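Local coordinates for adenine phosphoribosyltransferase (Leishmania donovani, PDB 1QB7), which probably converts adenine and 5-phospho-alpha-D-ribose 1-diphosphate into AMP and diphosphate, a one-step salvage of the purine base, and works as a homodimer, at residues 9-14 against 199-204. Numbering follows the deposited sequence. Where two conformers were deposited one is given.
Sequences SFLLDD and FISLLS
Phe10 and Leu12 reach across to Phe199 and Ser201 in a parallel pairing of strands 9-12 and 199-201, through which strand 9-12 joins the central sheet of the type I phosphoribosyltransferase fold; it lies between the antiparallel strand 2-4 and strand 199-201, whose other neighbour is strand 167-173. Three backbone bonds carry it: Phe10 N to Phe199 O (2.8 Å, almost straight), Ser201 N to Phe10 O, and Leu12 N to Ser201 O. Beyond Leu12 the chains separate, and a water donates to both Leu12 O and Leu202 O, bridging two carbonyl oxygens that could not bond each other.

Leu11 carries the contact past the corner. Its CB leaves on the sheet face shared with Ser9, Phe199 and Ser201; CG lies anti to the backbone N (chi1 178°), and from this fork CD1 lies 3.7 Å from Ser204 N and also touches the Leu203 carbonyl carbon, while CD2 meets Ser204 CB. A branched apolar tip suits this corner, where the chain bends at Leu202 into strand 203-204. On the other face Phe10 CB packs on Ile200 CG2, and the ring turns its edge to Phe199 O; its aromatic surface suits Lys198, a cation-pi partner. Leu202 also packs on Leu22 of helix 17-25, and Leu12 CD2 lies 4.3 Å from Leu202 CD2. Closer still, Leu12 CB stands 3.6 Å from Leu202 O.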
ATOM      1  N   SER A   9     -13.663 -14.739 -17.032  1.00 19.69           N
ATOM      2  CA  SER A   9     -13.743 -14.325 -15.649  1.00 18.63           C
ATOM      3  C   SER A   9     -13.699 -15.624 -14.856  1.00 17.58           C
ATOM      4  O   SER A   9     -14.587 -16.465 -14.980  1.00 17.64           O
ATOM      5  CB  SER A   9     -15.031 -13.553 -15.408  1.00 19.02           C
ATOM      6  OG  SER A   9     -15.037 -13.007 -14.107  1.00 26.22           O
ATOM      7  N   PHE A  10     -12.625 -15.802 -14.092  1.00 18.41           N
ATOM      8  CA  PHE A  10     -12.411 -17.021 -13.317  1.00 19.66           C
ATOM      9  C   PHE A  10     -12.451 -16.854 -11.805  1.00 19.63           C
ATOM     10  O   PHE A  10     -12.006 -15.846 -11.260  1.00 18.70           O
ATOM     11  CB  PHE A  10     -11.081 -17.665 -13.722  1.00 17.67           C
ATOM     12  CG  PHE A  10     -10.962 -17.935 -15.198  1.00 19.19           C
ATOM     13  CD1 PHE A  10     -10.686 -16.903 -16.090  1.00 18.44           C
ATOM     14  CD2 PHE A  10     -11.142 -19.220 -15.701  1.00 20.11           C
ATOM     15  CE1 PHE A  10     -10.589 -17.146 -17.460  1.00 20.02           C
ATOM     16  CE2 PHE A  10     -11.048 -19.471 -17.070  1.00 19.70           C
ATOM     17  CZ  PHE A  10     -10.773 -18.432 -17.950  1.00 19.25           C
ATOM     18  N   LEU A  11     -12.967 -17.878 -11.135  1.00 19.35           N
ATOM     19  CA  LEU A  11     -13.073 -17.881  -9.686  1.00 18.95           C
ATOM     20  C   LEU A  11     -12.409 -19.134  -9.136  1.00 19.28           C
ATOM     21  O   LEU A  11     -12.620 -20.230  -9.653  1.00 20.17           O
ATOM     22  CB  LEU A  11     -14.542 -17.853  -9.273  1.00 19.05           C
ATOM     23  CG  LEU A  11     -14.853 -17.890  -7.779  1.00 20.58           C
ATOM     24  CD1 LEU A  11     -14.305 -16.643  -7.084  1.00 18.97           C
ATOM     25  CD2 LEU A  11     -16.359 -17.986  -7.608  1.00 18.54           C
ATOM     26  N   LEU A  12     -11.579 -18.961  -8.112  1.00 17.96           N
ATOM     27  CA  LEU A  12     -10.892 -20.081  -7.491  1.00 17.43           C
ATOM     28  C   LEU A  12     -11.937 -21.047  -6.928  1.00 19.35           C
ATOM     29  O   LEU A  12     -12.898 -20.626  -6.289  1.00 18.55           O
ATOM     30  CB  LEU A  12      -9.978 -19.579  -6.372  1.00 16.52           C
ATOM     31  CG  LEU A  12      -9.116 -20.629  -5.672  1.00 16.81           C
ATOM     32  CD1 LEU A  12      -8.196 -21.300  -6.682  1.00 15.83           C
ATOM     33  CD2 LEU A  12      -8.320 -19.988  -4.543  1.00 17.49           C
ATOM     34  N   ASP A  13     -11.779 -22.331  -7.226  1.00 20.60           N
ATOM     35  CA  ASP A  13     -12.708 -23.345  -6.741  1.00 23.35           C
ATOM     36  C   ASP A  13     -12.731 -23.271  -5.209  1.00 23.19           C
ATOM     37  O   ASP A  13     -11.677 -23.288  -4.569  1.00 24.18           O
ATOM     38  CB  ASP A  13     -12.257 -24.723  -7.240  1.00 27.22           C
ATOM     39  CG  ASP A  13     -13.133 -25.840  -6.736  1.00 31.79           C
ATOM     40  OD1 ASP A  13     -14.238 -26.035  -7.280  1.00 34.82           O
ATOM     41  OD2 ASP A  13     -12.710 -26.527  -5.791  1.00 35.80           O
ATOM     42  N   ASP A  14     -13.930 -23.194  -4.630  1.00 23.58           N
ATOM     43  CA  ASP A  14     -14.085 -23.053  -3.176  1.00 25.50           C
ATOM     44  C   ASP A  14     -13.580 -24.162  -2.261  1.00 25.93           C
ATOM     45  O   ASP A  14     -13.620 -24.022  -1.035  1.00 25.17           O
ATOM     46  CB  ASP A  14     -15.523 -22.662  -2.799  1.00 27.47           C
ATOM     47  CG  ASP A  14     -16.552 -23.727  -3.150  1.00 29.87           C
ATOM     48  OD1 ASP A  14     -16.207 -24.923  -3.283  1.00 30.26           O
ATOM     49  OD2 ASP A  14     -17.737 -23.351  -3.275  1.00 34.82           O
ATOM     50  N   PHE A 199      -9.871 -11.987 -16.053  1.00 16.74           N
ATOM     51  CA  PHE A 199     -10.122 -11.546 -14.690  1.00 15.13           C
ATOM     52  C   PHE A 199     -10.095 -12.772 -13.788  1.00 16.01           C
ATOM     53  O   PHE A 199     -10.721 -13.781 -14.105  1.00 17.55           O
ATOM     54  CB  PHE A 199     -11.509 -10.903 -14.568  1.00 15.38           C
ATOM     55  CG  PHE A 199     -11.606  -9.535 -15.172  1.00 14.53           C
ATOM     56  CD1 PHE A 199     -11.936  -9.374 -16.512  1.00 15.50           C
ATOM     57  CD2 PHE A 199     -11.356  -8.404 -14.400  1.00 15.74           C
ATOM     58  CE1 PHE A 199     -12.018  -8.106 -17.078  1.00 16.10           C
ATOM     59  CE2 PHE A 199     -11.433  -7.125 -14.953  1.00 16.49           C
ATOM     60  CZ  PHE A 199     -11.763  -6.977 -16.296  1.00 18.57           C
ATOM     61  N   ILE A 200      -9.333 -12.715 -12.702  1.00 16.09           N
ATOM     62  CA  ILE A 200      -9.301 -13.822 -11.750  1.00 15.67           C
ATOM     63  C   ILE A 200      -9.527 -13.284 -10.338  1.00 16.83           C
ATOM     64  O   ILE A 200      -9.066 -12.191  -9.990  1.00 16.61           O
ATOM     65  CB  ILE A 200      -7.984 -14.656 -11.788  1.00 17.17           C
ATOM     66  CG1 ILE A 200      -6.795 -13.823 -11.323  1.00 17.03           C
ATOM     67  CG2 ILE A 200      -7.750 -15.235 -13.179  1.00 17.40           C
ATOM     68  CD1 ILE A 200      -5.624 -14.656 -10.855  1.00 17.30           C
ATOM     69  N   SER A 201     -10.306 -14.026  -9.556  1.00 16.86           N
ATOM     70  CA  SER A 201     -10.609 -13.665  -8.174  1.00 16.72           C
ATOM     71  C   SER A 201     -10.413 -14.897  -7.303  1.00 16.95           C
ATOM     72  O   SER A 201     -10.620 -16.023  -7.761  1.00 17.58           O
ATOM     73  CB  SER A 201     -12.048 -13.164  -8.053  1.00 15.60           C
ATOM     74  OG  SER A 201     -12.313 -12.679  -6.753  0.50 17.52           O
ATOM     75  N   LEU A 202     -10.017 -14.680  -6.051  1.00 14.91           N
ATOM     76  CA  LEU A 202      -9.790 -15.777  -5.119  1.00 15.99           C
ATOM     77  C   LEU A 202     -11.049 -16.137  -4.323  1.00 16.80           C
ATOM     78  O   LEU A 202     -11.188 -17.267  -3.851  1.00 17.60           O
ATOM     79  CB  LEU A 202      -8.641 -15.432  -4.171  1.00 15.57           C
ATOM     80  CG  LEU A 202      -7.337 -14.996  -4.850  1.00 16.82           C
ATOM     81  CD1 LEU A 202      -6.332 -14.559  -3.801  1.00 15.25           C
ATOM     82  CD2 LEU A 202      -6.781 -16.124  -5.714  1.00 17.41           C
ATOM     83  N   LEU A 203     -11.965 -15.181  -4.197  1.00 15.17           N
ATOM     84  CA  LEU A 203     -13.205 -15.399  -3.463  1.00 16.02           C
ATOM     85  C   LEU A 203     -14.306 -14.474  -3.970  1.00 15.93           C
ATOM     86  O   LEU A 203     -14.045 -13.334  -4.344  1.00 16.12           O
ATOM     87  CB  LEU A 203     -12.995 -15.148  -1.966  1.00 14.47           C
ATOM     88  CG  LEU A 203     -14.155 -15.558  -1.049  1.00 16.28           C
ATOM     89  CD1 LEU A 203     -14.149 -17.071  -0.873  1.00 17.03           C
ATOM     90  CD2 LEU A 203     -14.049 -14.880   0.309  1.00 16.07           C
ATOM     91  N   SER A 204     -15.532 -14.987  -4.005  1.00 16.83           N
ATOM     92  CA  SER A 204     -16.692 -14.205  -4.419  1.00 16.95           C
ATOM     93  C   SER A 204     -17.367 -13.714  -3.142  1.00 17.23           C
ATOM     94  O   SER A 204     -17.439 -14.453  -2.164  1.00 17.43           O
ATOM     95  CB  SER A 204     -17.679 -15.076  -5.198  1.00 17.50           C
ATOM     96  OG  SER A 204     -18.936 -14.428  -5.300  1.00 21.27           O
TER
HETATM   97  O   HOH W   1     -13.210 -18.973  -4.129  1.00 16.36           O